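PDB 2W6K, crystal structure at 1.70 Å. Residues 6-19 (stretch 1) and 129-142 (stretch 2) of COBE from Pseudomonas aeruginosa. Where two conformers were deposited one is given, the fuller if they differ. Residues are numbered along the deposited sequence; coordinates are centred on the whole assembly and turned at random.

Stretch 1 6-19: LPIPSLLIAGIGCR
Stretch 2 129-142: DRASIALARLLTER

How do the two backbones lie against each other? Residues 12-18 and 131-138 form neighbouring antiparallel strands, their N-to-C directions 157° apart and their axes approaching to 4.6 Å. Phi runs from about -97° to -155° through both strands, except at Leu138 (-68°), and psi from 118° to 161°. Leu12 lies opposite Arg137, Ala14 opposite Leu135, Ile16 opposite Ile133 and Cys18 opposite Ala131; these are the non-hydrogen-bonded pairs, with CA atoms 4.0 to 4.8 Å apart. The alternating hydrogen-bonded pairs, Ile13 with Ala136, Gly15 with Ala134 and Gly17 with Ser132, stand 5.1 to 5.4 Å apart.

Which bonds fix this register? Each hydrogen-bonded pair closes a ring of two bonds: Ile13 N to Ala136 O and Ala136 N to Ile13 O, both 2.9 Å; Gly15 N to Ala134 O, 2.8 Å, and Ala134 N to Gly15 O, 2.9 Å; Gly17 N to Ser132 O, 3.1 Å, and Ser132 N to Gly17 O, 2.8 Å. Beyond the strand, Arg19 N donates to Arg130 O at 2.7 Å. At the other end the ladder loosens: Leu138 N reaches Leu11 O in a weak bond of 3.4 Å, and a water donates to both Leu11 O (3.1 Å) and Leu138 O (2.8 Å), bridging the two carbonyls.

How are side chains divided between the faces? Leu12, Ala14, Ile16 and Cys18 share one face with Ala131, Ile133, Leu135 and Arg137. All but Cys18 and Arg137 are buried, and their apolar side chains suit packing away from solvent: Ala14 CB lies 3.8 Å from Leu135 CD2, Ile16 CG1 4.0 Å from Ile133 CG1, and Cys18 CB 3.7 Å from Ala131 CB. Arg137 (chi1 43°, chi2 137°) starts on this face, but its end leads away and the residue stays partly exposed. Ile16, Ile133 and Leu135 are m,t, Leu12 is t,p and Cys18 is p. The other face carries Ile13 (m,m), Ala134, Ala136 and Ser132 (m), while Gly15 and Gly17 add no side chain.

What happens beyond the regular ladder? Leu138 (t,p) points toward stretch 1, placing its CB 4.0 Å from Leu11 CG and its CD2 3.4 Å from Pro9 O; stretch 1 covers 84 Å² of it, though it stays partly exposed. Farther out, Thr140 (m) sets CG2 4.0 Å from Pro7 CB and OG1 3.2 Å from Ile8 CG2; that hydroxyl donates to Glu141 OE2 at 3.0 Å. At the opposite end, Arg19 and Arg130 (both m,m,t) pack despite like charge, with Arg19 CG 3.4 Å from Arg130 NH1; both residues remain exposed. Counting both sides, the contact buries 935 Å².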

ATOM      1  N   LEU A   6      17.781   7.163 -17.368  1.00 40.42           N
ATOM      2  CA  LEU A   6      16.566   7.607 -16.693  1.00 42.09           C
ATOM      3  C   LEU A   6      16.325   6.691 -15.505  1.00 42.57           C
ATOM      4  O   LEU A   6      16.103   5.485 -15.681  1.00 43.32           O
ATOM      5  CB  LEU A   6      15.334   7.693 -17.609  1.00 42.18           C
ATOM      6  CG  LEU A   6      14.367   8.877 -17.330  1.00 42.35           C
ATOM      7  CD1 LEU A   6      13.216   8.937 -18.337  1.00 43.23           C
ATOM      8  CD2 LEU A   6      13.799   8.927 -15.897  1.00 42.57           C
ATOM      9  N   PRO A   7      16.352   7.252 -14.300  0.60 42.73           N
ATOM     10  CA  PRO A   7      16.059   6.477 -13.089  0.60 42.69           C
ATOM     11  C   PRO A   7      14.559   6.376 -12.818  0.60 42.60           C
ATOM     12  O   PRO A   7      13.884   5.518 -13.386  0.60 42.80           O
ATOM     13  CB  PRO A   7      16.737   7.292 -11.986  0.60 42.73           C
ATOM     14  CG  PRO A   7      17.854   7.992 -12.677  0.60 42.90           C
ATOM     15  CD  PRO A   7      17.351   8.307 -14.056  0.60 42.76           C
ATOM     16  N   ILE A   8      14.054   7.250 -11.954  1.00 42.49           N
ATOM     17  CA  ILE A   8      12.745   7.073 -11.343  1.00 41.72           C
ATOM     18  C   ILE A   8      11.481   7.168 -12.202  1.00 40.90           C
ATOM     19  O   ILE A   8      11.071   8.261 -12.616  1.00 41.24           O
ATOM     20  CB  ILE A   8      12.566   7.960 -10.077  1.00 42.07           C
ATOM     21  CG1 ILE A   8      13.466   9.203 -10.137  1.00 42.09           C
ATOM     22  CG2 ILE A   8      12.794   7.127  -8.800  1.00 42.84           C
ATOM     23  CD1 ILE A   8      13.361  10.109  -8.901  1.00 42.02           C
ATOM     24  N   PRO A   9      10.862   6.002 -12.486  1.00 39.60           N
ATOM     25  CA  PRO A   9       9.433   6.094 -12.317  1.00 38.39           C
ATOM     26  C   PRO A   9       9.306   6.193 -10.792  1.00 36.83           C
ATOM     27  O   PRO A   9       9.422   5.187 -10.094  1.00 37.58           O
ATOM     28  CB  PRO A   9       8.926   4.741 -12.837  1.00 38.61           C
ATOM     29  CG  PRO A   9      10.056   4.200 -13.685  1.00 39.00           C
ATOM     30  CD  PRO A   9      11.276   4.671 -12.962  1.00 39.93           C
ATOM     31  N   SER A  10       9.164   7.414 -10.286  1.00 34.56           N
ATOM     32  CA  SER A  10       9.145   7.658  -8.844  1.00 32.07           C
ATOM     33  C   SER A  10       7.829   7.194  -8.241  1.00 29.86           C
ATOM     34  O   SER A  10       7.015   8.006  -7.783  1.00 30.27           O
ATOM     35  CB  SER A  10       9.328   9.144  -8.566  1.00 32.73           C
ATOM     36  OG  SER A  10       8.373   9.887  -9.304  1.00 34.65           O
ATOM     37  N   LEU A  11       7.616   5.891  -8.199  1.00 25.86           N
ATOM     38  CA  LEU A  11       6.295   5.454  -7.811  1.00 22.45           C
ATOM     39  C   LEU A  11       6.066   5.416  -6.317  1.00 18.70           C
ATOM     40  O   LEU A  11       6.968   5.125  -5.531  1.00 18.18           O
ATOM     41  CB  LEU A  11       5.869   4.167  -8.500  1.00 24.22           C
ATOM     42  CG  LEU A  11       6.551   2.834  -8.445  1.00 26.74           C
ATOM     43  CD1 LEU A  11       5.990   2.017  -7.308  1.00 27.54           C
ATOM     44  CD2 LEU A  11       6.249   2.176  -9.770  1.00 29.77           C
ATOM     45  N   LEU A  12       4.837   5.728  -5.947  1.00 14.86           N
ATOM     46  CA  LEU A  12       4.463   5.788  -4.552  1.00 11.31           C
ATOM     47  C   LEU A  12       3.167   5.004  -4.428  1.00 11.25           C
ATOM     48  O   LEU A  12       2.164   5.323  -5.100  1.00 10.19           O
ATOM     49  CB  LEU A  12       4.225   7.234  -4.170  1.00 11.46           C
ATOM     50  CG  LEU A  12       3.737   7.429  -2.728  1.00  9.54           C
ATOM     51  CD1 LEU A  12       4.804   7.015  -1.701  1.00 12.07           C
ATOM     52  CD2 LEU A  12       3.322   8.896  -2.567  1.00 11.77           C
ATOM     53  N   ILE A  13       3.193   3.988  -3.568  1.00  9.93           N
ATOM     54  CA  ILE A  13       2.066   3.080  -3.411  1.00  9.31           C
ATOM     55  C   ILE A  13       1.542   3.155  -1.993  1.00  9.18           C
ATOM     56  O   ILE A  13       2.337   3.152  -1.063  1.00  9.17           O
ATOM     57  CB  ILE A  13       2.483   1.628  -3.660  1.00  9.20           C
ATOM     58  CG1 ILE A  13       3.075   1.434  -5.080  1.00 10.34           C
ATOM     59  CG2 ILE A  13       1.316   0.656  -3.430  1.00  9.11           C
ATOM     60  CD1 ILE A  13       2.110   1.820  -6.199  1.00 11.67           C
ATOM     61  N   ALA A  14       0.224   3.165  -1.842  1.00  8.28           N
ATOM     62  CA  ALA A  14      -0.358   3.073  -0.483  1.00  7.81           C
ATOM     63  C   ALA A  14      -0.995   1.710  -0.317  1.00  8.13           C
ATOM     64  O   ALA A  14      -1.883   1.379  -1.091  1.00  8.31           O
ATOM     65  CB  ALA A  14      -1.397   4.144  -0.272  1.00  8.48           C
ATOM     66  N   GLY A  15      -0.570   0.946   0.703  1.00  6.70           N
ATOM     67  CA  GLY A  15      -1.169  -0.339   1.027  1.00  7.34           C
ATOM     68  C   GLY A  15      -2.180  -0.124   2.135  1.00  6.84           C
ATOM     69  O   GLY A  15      -1.956   0.702   3.038  1.00  8.31           O
ATOM     70  N   ILE A  16      -3.318  -0.806   2.047  1.00  6.39           N
ATOM     71  CA  ILE A  16      -4.414  -0.541   2.995  1.00  7.71           C
ATOM     72  C   ILE A  16      -4.997  -1.855   3.485  1.00  9.13           C
ATOM     73  O   ILE A  16      -5.267  -2.741   2.683  1.00  8.63           O
ATOM     74  CB  ILE A  16      -5.556   0.281   2.320  1.00  8.52           C
ATOM     75  CG1 ILE A  16      -5.020   1.632   1.827  1.00  7.52           C
ATOM     76  CG2 ILE A  16      -6.764   0.458   3.330  1.00  8.68           C
ATOM     77  CD1 ILE A  16      -6.063   2.582   1.134  1.00 10.73           C
ATOM     78  N   GLY A  17      -5.222  -1.947   4.801  1.00  9.99           N
ATOM     79  CA  GLY A  17      -5.920  -3.079   5.423  1.00 11.78           C
ATOM     80  C   GLY A  17      -6.954  -2.460   6.334  1.00 12.88           C
ATOM     81  O   GLY A  17      -6.673  -1.436   6.981  1.00 12.61           O
ATOM     82  N   CYS A  18      -8.180  -2.989   6.342  1.00 13.04           N
ATOM     83  CA  CYS A  18      -9.242  -2.312   7.100  1.00 15.31           C
ATOM     84  C   CYS A  18     -10.342  -3.273   7.515  1.00 16.34           C
ATOM     85  O   CYS A  18     -10.466  -4.352   6.927  1.00 17.03           O
ATOM     86  CB  CYS A  18      -9.816  -1.117   6.318  1.00 13.93           C
ATOM     87  SG  CYS A  18     -10.677  -1.562   4.771  1.00 16.67           S
ATOM     88  N   ARG A  19     -11.102  -2.870   8.533  1.00 18.25           N
ATOM     89  CA  ARG A  19     -12.277  -3.601   8.997  1.00 19.07           C
ATOM     90  C   ARG A  19     -13.388  -3.562   7.955  1.00 19.02           C
ATOM     91  O   ARG A  19     -13.460  -2.640   7.140  1.00 19.14           O
ATOM     92  CB  ARG A  19     -12.791  -3.022  10.332  1.00 18.91           C
ATOM     93  CG  ARG A  19     -11.749  -3.005  11.454  1.00 21.49           C
ATOM     94  CD  ARG A  19     -11.477  -4.418  11.968  1.00 27.03           C
ATOM     95  NE  ARG A  19     -10.830  -4.428  13.285  1.00 29.98           N
ATOM     96  CZ  ARG A  19     -10.817  -5.476  14.107  1.00 31.23           C
ATOM     97  NH1 ARG A  19     -11.425  -6.611  13.774  1.00 32.70           N
ATOM     98  NH2 ARG A  19     -10.196  -5.387  15.272  1.00 31.09           N
ATOM     99  N   ASP A 129      -8.384   2.324  14.719  1.00 22.64           N
ATOM    100  CA  ASP A 129      -9.026   1.085  15.121  1.00 23.30           C
ATOM    101  C   ASP A 129      -9.795   0.376  13.966  1.00 22.20           C
ATOM    102  O   ASP A 129     -10.117  -0.830  14.031  1.00 24.18           O
ATOM    103  CB  ASP A 129      -9.817   1.391  16.392  0.60 23.86           C
ATOM    104  CG  ASP A 129      -8.986   2.240  17.373  0.60 25.32           C
ATOM    105  OD1 ASP A 129      -8.128   1.674  18.086  0.60 24.75           O
ATOM    106  OD2 ASP A 129      -9.133   3.489  17.393  0.60 30.26           O
ATOM    107  N   ARG A 130      -9.959   1.091  12.848  1.00 20.38           N
ATOM    108  CA  ARG A 130     -10.640   0.493  11.723  0.50 19.76           C
ATOM    109  C   ARG A 130      -9.738   0.223  10.515  1.00 18.05           C
ATOM    110  O   ARG A 130     -10.037  -0.659   9.725  1.00 18.87           O
ATOM    111  CB  ARG A 130     -11.927   1.252  11.368  0.50 20.06           C
ATOM    112  CG  ARG A 130     -12.981   1.249  12.511  0.50 23.06           C
ATOM    113  CD  ARG A 130     -13.798  -0.047  12.556  0.50 25.44           C
ATOM    114  NE  ARG A 130     -14.504  -0.251  13.826  0.50 28.02           N
ATOM    115  CZ  ARG A 130     -14.391  -1.335  14.591  0.50 28.50           C
ATOM    116  NH1 ARG A 130     -13.610  -2.345  14.232  0.50 29.42           N
ATOM    117  NH2 ARG A 130     -15.078  -1.423  15.721  0.50 30.70           N
ATOM    118  N   ALA A 131      -8.602   0.913  10.409  1.00 16.31           N
ATOM    119  CA  ALA A 131      -7.747   0.730   9.213  1.00 13.21           C
ATOM    120  C   ALA A 131      -6.264   0.981   9.469  1.00 11.77           C
ATOM    121  O   ALA A 131      -5.886   1.661  10.417  1.00 10.96           O
ATOM    122  CB  ALA A 131      -8.240   1.652   8.113  1.00 13.37           C
ATOM    123  N   SER A 132      -5.408   0.466   8.574  1.00 10.68           N
ATOM    124  CA  SER A 132      -3.988   0.754   8.632  1.00 10.47           C
ATOM    125  C   SER A 132      -3.553   1.108   7.214  1.00  8.60           C
ATOM    126  O   SER A 132      -4.045   0.508   6.266  1.00  9.27           O
ATOM    127  CB  SER A 132      -3.169  -0.460   9.070  1.00 12.05           C
ATOM    128  OG  SER A 132      -3.144  -0.565  10.498  1.00 16.43           O
ATOM    129  N   ILE A 133      -2.646   2.065   7.106  1.00  9.13           N
ATOM    130  CA  ILE A 133      -2.126   2.450   5.794  1.00  9.08           C
ATOM    131  C   ILE A 133      -0.594   2.506   5.820  1.00  8.69           C
ATOM    132  O   ILE A 133       0.021   3.002   6.782  1.00  8.36           O
ATOM    133  CB  ILE A 133      -2.751   3.785   5.297  1.00  9.27           C
ATOM    134  CG1 ILE A 133      -4.283   3.615   5.174  1.00 11.69           C
ATOM    135  CG2 ILE A 133      -2.117   4.215   3.968  1.00 10.02           C
ATOM    136  CD1 ILE A 133      -5.036   4.718   4.482  1.00 12.39           C
ATOM    137  N   ALA A 134       0.040   1.948   4.791  1.00  7.55           N
ATOM    138  CA  ALA A 134       1.501   2.057   4.676  1.00  7.32           C
ATOM    139  C   ALA A 134       1.873   2.590   3.303  1.00  7.64           C
ATOM    140  O   ALA A 134       1.138   2.414   2.345  1.00  8.55           O
ATOM    141  CB  ALA A 134       2.176   0.717   4.909  1.00  8.87           C
ATOM    142  N   LEU A 135       3.046   3.173   3.218  1.00  8.69           N
ATOM    143  CA  LEU A 135       3.512   3.757   1.945  1.00  8.54           C
ATOM    144  C   LEU A 135       4.811   3.111   1.516  1.00 10.08           C
ATOM    145  O   LEU A 135       5.702   2.906   2.328  1.00  9.65           O
ATOM    146  CB  LEU A 135       3.700   5.281   2.079  1.00  8.96           C
ATOM    147  CG  LEU A 135       2.503   6.096   2.591  1.00  7.71           C
ATOM    148  CD1 LEU A 135       2.957   7.558   2.792  1.00 11.55           C
ATOM    149  CD2 LEU A 135       1.363   5.998   1.589  1.00 10.61           C
ATOM    150  N   ALA A 136       4.915   2.789   0.233  1.00  9.76           N
ATOM    151  CA  ALA A 136       6.157   2.233  -0.292  1.00 11.55           C
ATOM    152  C   ALA A 136       6.577   3.009  -1.519  1.00 13.68           C
ATOM    153  O   ALA A 136       5.746   3.479  -2.300  1.00 12.67           O
ATOM    154  CB  ALA A 136       6.009   0.732  -0.626  1.00 11.01           C
ATOM    155  N   ARG A 137       7.890   3.138  -1.685  1.00 16.06           N
ATOM    156  CA  ARG A 137       8.465   3.863  -2.809  1.00 20.09           C
ATOM    157  C   ARG A 137       9.566   3.052  -3.488  1.00 21.91           C
ATOM    158  O   ARG A 137      10.337   2.354  -2.830  1.00 20.74           O
ATOM    159  CB  ARG A 137       9.015   5.215  -2.349  1.00 20.48           C
ATOM    160  CG  ARG A 137       9.787   5.158  -1.041  1.00 26.64           C
ATOM    161  CD  ARG A 137      11.059   5.987  -1.114  1.00 31.48           C
ATOM    162  NE  ARG A 137      12.035   5.580  -0.108  1.00 35.74           N
ATOM    163  CZ  ARG A 137      12.412   6.337   0.917  1.00 39.21           C
ATOM    164  NH1 ARG A 137      11.894   7.546   1.077  1.00 40.75           N
ATOM    165  NH2 ARG A 137      13.307   5.884   1.785  1.00 40.27           N
ATOM    166  N   LEU A 138       9.624   3.156  -4.810  1.00 24.54           N
ATOM    167  CA  LEU A 138      10.615   2.482  -5.604  1.00 28.50           C
ATOM    168  C   LEU A 138      11.960   3.117  -5.280  1.00 30.82           C
ATOM    169  O   LEU A 138      12.164   4.323  -5.479  1.00 31.94           O
ATOM    170  CB  LEU A 138      10.262   2.620  -7.079  1.00 27.88           C
ATOM    171  CG  LEU A 138      10.888   1.609  -8.030  1.00 28.84           C
ATOM    172  CD1 LEU A 138      10.449   0.160  -7.719  1.00 27.91           C
ATOM    173  CD2 LEU A 138      10.545   1.998  -9.443  1.00 28.50           C
ATOM    174  N   LEU A 139      12.837   2.284  -4.737  1.00 34.15           N
ATOM    175  CA  LEU A 139      14.130   2.661  -4.181  1.00 37.63           C
ATOM    176  C   LEU A 139      15.179   2.728  -5.278  1.00 39.13           C
ATOM    177  O   LEU A 139      15.693   1.681  -5.689  1.00 40.29           O
ATOM    178  CB  LEU A 139      14.544   1.568  -3.192  1.00 37.66           C
ATOM    179  CG  LEU A 139      15.331   1.757  -1.900  1.00 39.16           C
ATOM    180  CD1 LEU A 139      16.137   0.488  -1.655  1.00 39.98           C
ATOM    181  CD2 LEU A 139      16.246   2.980  -1.881  1.00 40.33           C
ATOM    182  N   THR A 140      15.493   3.932  -5.744  1.00 40.97           N
ATOM    183  CA  THR A 140      16.507   4.115  -6.774  1.00 42.43           C
ATOM    184  C   THR A 140      17.833   3.484  -6.361  1.00 42.82           C
ATOM    185  O   THR A 140      18.233   2.451  -6.899  1.00 43.60           O
ATOM    186  CB  THR A 140      16.735   5.607  -7.083  1.00 42.69           C
ATOM    187  OG1 THR A 140      15.471   6.267  -7.225  1.00 43.68           O
ATOM    188  CG2 THR A 140      17.535   5.768  -8.368  1.00 42.91           C
ATOM    189  N   GLU A 141      18.509   4.110  -5.404  0.50 43.13           N
ATOM    190  CA  GLU A 141      18.674   5.558  -5.403  0.50 43.30           C
ATOM    191  C   GLU A 141      20.143   5.947  -5.528  0.50 43.41           C
ATOM    192  O   GLU A 141      20.701   6.597  -4.644  0.50 43.51           O
ATOM    193  CB  GLU A 141      18.075   6.166  -4.133  0.50 43.27           C
ATOM    194  CG  GLU A 141      16.629   5.770  -3.877  0.50 43.40           C
ATOM    195  CD  GLU A 141      15.727   6.969  -3.666  0.50 43.47           C
ATOM    196  OE1 GLU A 141      16.007   7.772  -2.750  0.50 43.58           O
ATOM    197  OE2 GLU A 141      14.736   7.110  -4.415  0.50 43.72           O
ATOM    198  N   ARG A 142      20.765   5.543  -6.631  0.50 43.46           N
ATOM    199  CA  ARG A 142      22.159   5.897  -6.901  0.50 43.54           C
ATOM    200  C   ARG A 142      22.483   7.324  -6.459  0.50 43.59           C
ATOM    201  O   ARG A 142      23.645   7.731  -6.453  0.50 43.51           O
ATOM    202  CB  ARG A 142      22.533   5.690  -8.381  0.50 43.49           C
ATOM    203  CG  ARG A 142      21.723   6.515  -9.383  0.50 43.53           C
ATOM    204  CD  ARG A 142      20.844   5.661 -10.308  0.50 43.10           C
ATOM    205  NE  ARG A 142      20.348   4.432  -9.687  0.50 42.89           N
ATOM    206  CZ  ARG A 142      20.721   3.207 -10.052  0.50 42.94           C
ATOM    207  NH1 ARG A 142      21.592   3.040 -11.038  0.50 42.86           N
ATOM    208  NH2 ARG A 142      20.219   2.146  -9.436  0.50 42.93           N
TER
HETATM  209  O   HOH W   1       9.909   5.869  -6.107  1.00 31.94           O